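Local atomic coordinates of putative mandelate racemase (Salmonella typhimurium, PDB entry 2O56), a protein that has no established function but binds magnesium and, as a member of the enolase superfamily, is probably a hydro-lyase (dehydratase) acting on an unidentified substrate. Residues A[128-133]-A[336-341]; A[294-299]-A[328-333]. All coordinates share one frame; numbering follows the deposited sequence.

Contact 1: residues A[128-133]-A[336-341]; sequences EKIRTY and HMETAI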
loop_
_atom_site.group_PDB
_atom_site.type_symbol
_atom_site.label_atom_id
_atom_site.label_comp_id
_atom_site.label_asym_id
_atom_site.label_seq_id
_atom_site.Cartn_x
_atom_site.Cartn_y
_atom_site.Cartn_z
ATOM N N GLU A 128 32.022 14.029 -24.841
ATOM C CA GLU A 128 32.835 15.006 -25.578
ATOM C C GLU A 128 31.973 15.975 -26.378
ATOM O O GLU A 128 32.382 17.099 -26.647
ATOM C CB GLU A 128 33.824 14.306 -26.525
ATOM C CG GLU A 128 34.908 13.481 -25.837
ATOM C CD GLU A 128 35.839 14.321 -24.980
ATOM O OE1 GLU A 128 36.300 15.380 -25.457
ATOM O OE2 GLU A 128 36.113 13.920 -23.829
ATOM N N LYS A 129 30.789 15.524 -26.778
ATOM C CA LYS A 129 29.844 16.368 -27.508
ATOM C C LYS A 129 28.463 16.263 -26.858
ATOM O O LYS A 129 28.156 15.265 -26.197
ATOM C CB LYS A 129 29.757 15.925 -28.976
ATOM C CG LYS A 129 30.924 16.391 -29.823
ATOM C CD LYS A 129 30.680 16.165 -31.306
ATOM C CE LYS A 129 31.967 16.327 -32.107
ATOM N NZ LYS A 129 32.731 17.542 -31.715
ATOM N N ILE A 130 27.638 17.284 -27.073
ATOM C CA ILE A 130 26.301 17.337 -26.484
ATOM C C ILE A 130 25.225 17.327 -27.573
ATOM O O ILE A 130 25.016 18.320 -28.274
ATOM C CB ILE A 130 26.151 18.567 -25.573
ATOM C CG1 ILE A 130 26.993 18.388 -24.308
ATOM C CG2 ILE A 130 24.705 18.776 -25.168
ATOM C CD1 ILE A 130 27.526 19.664 -23.754
ATOM N N ARG A 131 24.542 16.191 -27.711
ATOM C CA ARG A 131 23.450 16.037 -28.694
ATOM C C ARG A 131 22.298 17.016 -28.470
ATOM O O ARG A 131 21.887 17.244 -27.334
ATOM C CB ARG A 131 22.904 14.611 -28.667
ATOM C CG ARG A 131 21.874 14.347 -29.761
ATOM C CD ARG A 131 21.183 13.013 -29.598
ATOM N NE ARG A 131 20.172 12.824 -30.649
ATOM C CZ ARG A 131 19.143 11.993 -30.547
ATOM N NH1 ARG A 131 18.991 11.272 -29.437
ATOM N NH2 ARG A 131 18.268 11.886 -31.549
ATOM N N THR A 132 21.764 17.581 -29.552
ATOM C CA THR A 132 20.802 18.675 -29.424
ATOM C C THR A 132 19.546 18.378 -30.235
ATOM O O THR A 132 19.605 17.698 -31.263
ATOM C CB THR A 132 21.452 20.026 -29.813
ATOM O OG1 THR A 132 22.618 20.227 -29.007
ATOM C CG2 THR A 132 20.531 21.166 -29.573
ATOM N N TYR A 133 18.401 18.852 -29.758
ATOM C CA TYR A 133 17.207 18.890 -30.596
ATOM C C TYR A 133 16.759 20.306 -30.938
ATOM O O TYR A 133 17.058 21.253 -30.211
ATOM C CB TYR A 133 16.062 18.055 -30.017
ATOM C CG TYR A 133 15.407 18.541 -28.730
ATOM C CD1 TYR A 133 14.421 19.529 -28.746
ATOM C CD2 TYR A 133 15.737 17.967 -27.505
ATOM C CE1 TYR A 133 13.794 19.959 -27.557
ATOM C CE2 TYR A 133 15.115 18.385 -26.310
ATOM C CZ TYR A 133 14.137 19.376 -26.354
ATOM O OH TYR A 133 13.511 19.801 -25.197
ATOM N N HIS A 336 27.639 22.725 -19.204
ATOM C CA HIS A 336 28.483 22.225 -18.134
ATOM C C HIS A 336 27.872 21.067 -17.346
ATOM O O HIS A 336 28.539 20.063 -17.066
ATOM C CB HIS A 336 28.843 23.369 -17.178
ATOM C CG HIS A 336 29.822 24.358 -17.749
ATOM N ND1 HIS A 336 31.165 24.078 -17.894
ATOM C CD2 HIS A 336 29.650 25.617 -18.220
ATOM C CE1 HIS A 336 31.775 25.117 -18.435
ATOM N NE2 HIS A 336 30.879 26.068 -18.636
ATOM N N MET A 337 26.611 21.207 -16.964
ATOM C CA MET A 337 25.937 20.153 -16.206
ATOM C C MET A 337 25.843 18.921 -17.090
ATOM O O MET A 337 26.169 17.821 -16.670
ATOM C CB MET A 337 24.532 20.610 -15.796
ATOM C CG MET A 337 23.780 19.663 -14.801
ATOM S SD MET A 337 24.482 19.636 -13.144
ATOM C CE MET A 337 24.046 21.265 -12.547
ATOM N N GLU A 338 25.400 19.121 -18.320
ATOM C CA GLU A 338 25.151 18.004 -19.222
ATOM C C GLU A 338 26.449 17.287 -19.632
ATOM O O GLU A 338 26.415 16.147 -20.084
ATOM C CB GLU A 338 24.377 18.497 -20.443
ATOM C CG GLU A 338 22.969 18.970 -20.082
ATOM C CD GLU A 338 22.253 19.687 -21.213
ATOM O OE1 GLU A 338 22.919 20.405 -21.984
ATOM O OE2 GLU A 338 21.011 19.553 -21.310
ATOM N N THR A 339 27.584 17.964 -19.458
ATOM C CA THR A 339 28.891 17.389 -19.763
ATOM C C THR A 339 29.339 16.449 -18.676
ATOM O O THR A 339 29.914 15.396 -18.962
ATOM C CB THR A 339 29.969 18.500 -19.970
ATOM O OG1 THR A 339 29.608 19.291 -21.095
ATOM C CG2 THR A 339 31.345 17.922 -20.224
ATOM N N ALA A 340 29.076 16.842 -17.423
ATOM C CA ALA A 340 29.563 16.116 -16.260
ATOM C C ALA A 340 28.704 14.908 -15.849
ATOM O O ALA A 340 29.233 13.867 -15.431
ATOM C CB ALA A 340 29.676 17.072 -15.078
ATOM N N ILE A 341 27.388 15.057 -15.905
ATOM C CA ILE A 341 26.505 14.014 -15.357
ATOM C C ILE A 341 26.525 12.736 -16.216
ATOM O O ILE A 341 26.591 12.813 -17.453
ATOM C CB ILE A 341 25.045 14.519 -15.159
ATOM C CG1 ILE A 341 24.451 14.977 -16.492
ATOM C CG2 ILE A 341 24.988 15.668 -14.142
ATOM C CD1 ILE A 341 22.934 15.160 -16.455
#
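Glu338, in the last turn of helix 328-340, is the first residue of segment 336-341 to reach the strand opposite: its OE1 comes within 4.0 Å of Ile130 CG2. CG stands beside the backbone N (chi1 -66°) and the chain is extended beyond it, which carries the buried carboxylate well clear of its own helix. The isoleucine lies crosswise to it, at about a right angle. The polar demand of OE1 is met by a hydrogen bond with His347 ND1, so the methyl lies near an oxygen that is already engaged. Phe344 touches both Ile130 and Glu338.

Thr339 follows. Its CA is 7.2 Å from the CA of Ile130, the nearest CA pair of the two segments. Thr339 OG1 lies beside its own backbone N (chi1 -63°), turned back along the helix to hydrogen-bond Leu335 O. Ile130 CD1 is 3.4 Å from this OG1. Ile130 was modelled in two conformers, so both of its methyl contacts hold for one of them, and the close one of CD1 is the more doubtful. No hydrogen bond links the two segments.

Ala340 ends the helix, its N bonding His336 O at 3.3 Å. Ile341 is the first residue to leave helical geometry, though its N still bonds Met337 O at 3.1 Å. Their carbonyl oxygens are taken by Ser126 OG and Arg127 NH1, just ahead of segment 128-133.

The contact therefore lays the C-terminal end of helix 328-340 against the start of strand 130-135, beside the modified (beta/alpha)7-beta barrel of the enolase superfamily. That strand runs between strand 347-350, parallel to it, and the antiparallel strand 372-373, while helix 302-314 packs against Met337 and Ile341.

Contact 2: residues A[294-299]-A[328-333]; sequences QPDICT and PISTAV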
loop_
_atom_site.group_PDB
_atom_site.type_symbol
_atom_site.label_atom_id
_atom_site.label_comp_id
_atom_site.label_asym_id
_atom_site.label_seq_id
_atom_site.Cartn_x
_atom_site.Cartn_y
_atom_site.Cartn_z
ATOM N N GLN A 294 13.605 17.234 -16.464
ATOM C CA GLN A 294 13.975 18.434 -17.199
ATOM C C GLN A 294 14.124 19.665 -16.319
ATOM O O GLN A 294 13.501 20.693 -16.610
ATOM C CB GLN A 294 12.958 18.728 -18.304
ATOM C CG GLN A 294 12.651 17.522 -19.183
ATOM C CD GLN A 294 11.521 17.791 -20.140
ATOM O OE1 GLN A 294 10.422 18.102 -19.732
ATOM N NE2 GLN A 294 11.796 17.683 -21.426
ATOM N N PRO A 295 14.967 19.584 -15.263
ATOM C CA PRO A 295 15.123 20.779 -14.461
ATOM C C PRO A 295 15.794 21.862 -15.286
ATOM O O PRO A 295 16.658 21.574 -16.117
ATOM C CB PRO A 295 16.029 20.329 -13.293
ATOM C CG PRO A 295 16.761 19.107 -13.819
ATOM C CD PRO A 295 15.819 18.468 -14.800
ATOM N N ASP A 296 15.349 23.091 -15.077
ATOM C CA ASP A 296 16.011 24.280 -15.612
ATOM C C ASP A 296 16.960 24.761 -14.509
ATOM O O ASP A 296 16.524 25.000 -13.397
ATOM C CB ASP A 296 14.914 25.323 -15.910
ATOM C CG ASP A 296 15.444 26.597 -16.585
ATOM O OD1 ASP A 296 16.381 27.221 -16.069
ATOM O OD2 ASP A 296 14.881 27.005 -17.621
ATOM N N ILE A 297 18.253 24.891 -14.803
ATOM C CA ILE A 297 19.217 25.275 -13.768
ATOM C C ILE A 297 18.904 26.676 -13.229
ATOM O O ILE A 297 19.177 26.960 -12.076
ATOM C CB ILE A 297 20.700 25.135 -14.259
ATOM C CG1 ILE A 297 21.055 23.663 -14.460
ATOM C CG2 ILE A 297 21.725 25.753 -13.266
ATOM C CD1 ILE A 297 22.188 23.424 -15.464
ATOM N N CYS A 298 18.291 27.525 -14.057
ATOM C CA CYS A 298 18.022 28.927 -13.717
ATOM C C CYS A 298 16.688 29.112 -13.002
ATOM O O CYS A 298 16.417 30.196 -12.469
ATOM C CB CYS A 298 18.047 29.804 -14.971
ATOM S SG CYS A 298 19.608 29.784 -15.895
ATOM N N THR A 299 15.866 28.061 -12.986
ATOM C CA THR A 299 14.560 28.081 -12.265
ATOM C C THR A 299 14.517 27.114 -11.083
ATOM O O THR A 299 13.928 27.421 -10.056
ATOM C CB THR A 299 13.341 27.770 -13.203
ATOM O OG1 THR A 299 13.472 28.478 -14.449
ATOM C CG2 THR A 299 12.011 28.175 -12.547
ATOM N N PRO A 328 22.186 33.407 -23.205
ATOM C CA PRO A 328 23.407 32.601 -23.332
ATOM C C PRO A 328 23.932 32.010 -22.015
ATOM O O PRO A 328 24.535 30.940 -22.028
ATOM C CB PRO A 328 24.408 33.596 -23.923
ATOM C CG PRO A 328 23.533 34.534 -24.722
ATOM C CD PRO A 328 22.339 34.736 -23.832
ATOM N N ILE A 329 23.682 32.683 -20.895
ATOM C CA ILE A 329 24.162 32.203 -19.601
ATOM C C ILE A 329 23.501 30.882 -19.223
ATOM O O ILE A 329 24.177 29.942 -18.786
ATOM C CB ILE A 329 23.993 33.269 -18.472
ATOM C CG1 ILE A 329 25.035 34.390 -18.675
ATOM C CG2 ILE A 329 24.187 32.641 -17.106
ATOM C CD1 ILE A 329 24.846 35.622 -17.753
ATOM N N SER A 330 22.189 30.819 -19.414
ATOM C CA SER A 330 21.433 29.570 -19.298
ATOM C C SER A 330 22.024 28.448 -20.163
ATOM O O SER A 330 22.232 27.326 -19.703
ATOM C CB SER A 330 19.965 29.809 -19.658
ATOM O OG SER A 330 19.145 28.818 -19.063
ATOM N N THR A 331 22.306 28.747 -21.419
ATOM C CA THR A 331 22.884 27.744 -22.299
ATOM C C THR A 331 24.221 27.217 -21.776
ATOM O O THR A 331 24.414 25.999 -21.673
ATOM C CB THR A 331 23.000 28.261 -23.729
ATOM O OG1 THR A 331 21.685 28.363 -24.271
ATOM C CG2 THR A 331 23.836 27.295 -24.597
ATOM N N ALA A 332 25.110 28.139 -21.398
ATOM C CA ALA A 332 26.403 27.805 -20.827
ATOM C C ALA A 332 26.305 26.827 -19.668
ATOM O O ALA A 332 26.967 25.779 -19.680
ATOM C CB ALA A 332 27.133 29.083 -20.379
ATOM N N VAL A 333 25.481 27.155 -18.671
ATOM C CA VAL A 333 25.457 26.362 -17.455
ATOM C C VAL A 333 24.825 25.005 -17.706
ATOM O O VAL A 333 25.261 23.999 -17.147
ATOM C CB VAL A 333 24.815 27.101 -16.237
ATOM C CG1 VAL A 333 25.427 28.454 -16.086
ATOM C CG2 VAL A 333 23.311 27.236 -16.378
HETATM O O HOH W 1 16.631 28.654 -18.889
HETATM O O HOH W 2 18.908 25.714 -17.569
#
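Asp296 and Ser330 are linked through buried water near the metal site, where the side chain of Asp296 lies about 5 Å from that of the magnesium ligand Glu273. Water 1 joins them: it donates to Asp296 OD2 over 2.7 Å and sits 2.5 Å from Ser330 OG, a separation so short that its exact length is doubtful. Ser330 OG, roughly anti to its backbone N (chi1 -157°), also has water 2 as a weak partner, and that water accepts from Ile297 N at 3.0 Å. OD2 has a second bond, to His323 ND1. Asp296 and His323 come just after successive barrel strands, 292-293 and 319-320, as in the Asp-His dyad of mandelate racemase; a catalytic role here is inferred only. The other carboxylate oxygen is used to shape the loop: Cys298 N donates to Asp296 OD1 over 2.8 Å with an N-H...O angle of 138°, closing an Asx turn that fixes the carboxylate against its own backbone. From the same residue, Cys298 SG stands 3.3 Å from Ser330 OG. The apolar end of the interface belongs to Ile297, whose CG2 meets Val333 CG2 at 3.8 Å as the two side chains cross obliquely. Ile297 CD1 continues past it to within 3.6 Å of Val333 O, and Ile104 of helix 93-114 touches both residues.

How the contacts relate
Helix 328-340 serves both contacts: residues 328-333 at its start face the loop 294-299, and residues 336-341, running just past its end, face strand 130-135. The centres lie 12 Å apart, and the two sites meet where Met337 CB packs 3.7 Å from Ile297 CD1. Along the chain the order is 128-133, 294-299, 328-333, 336-341, so both segments of contact 2 fall between those of contact 1. Contact 1 spans 202 intervening residues and contact 2 only 28. One helix thus connects a loop that brings Asp296 near the magnesium ligand Glu273 with a strand far back in sequence, within the barrel region.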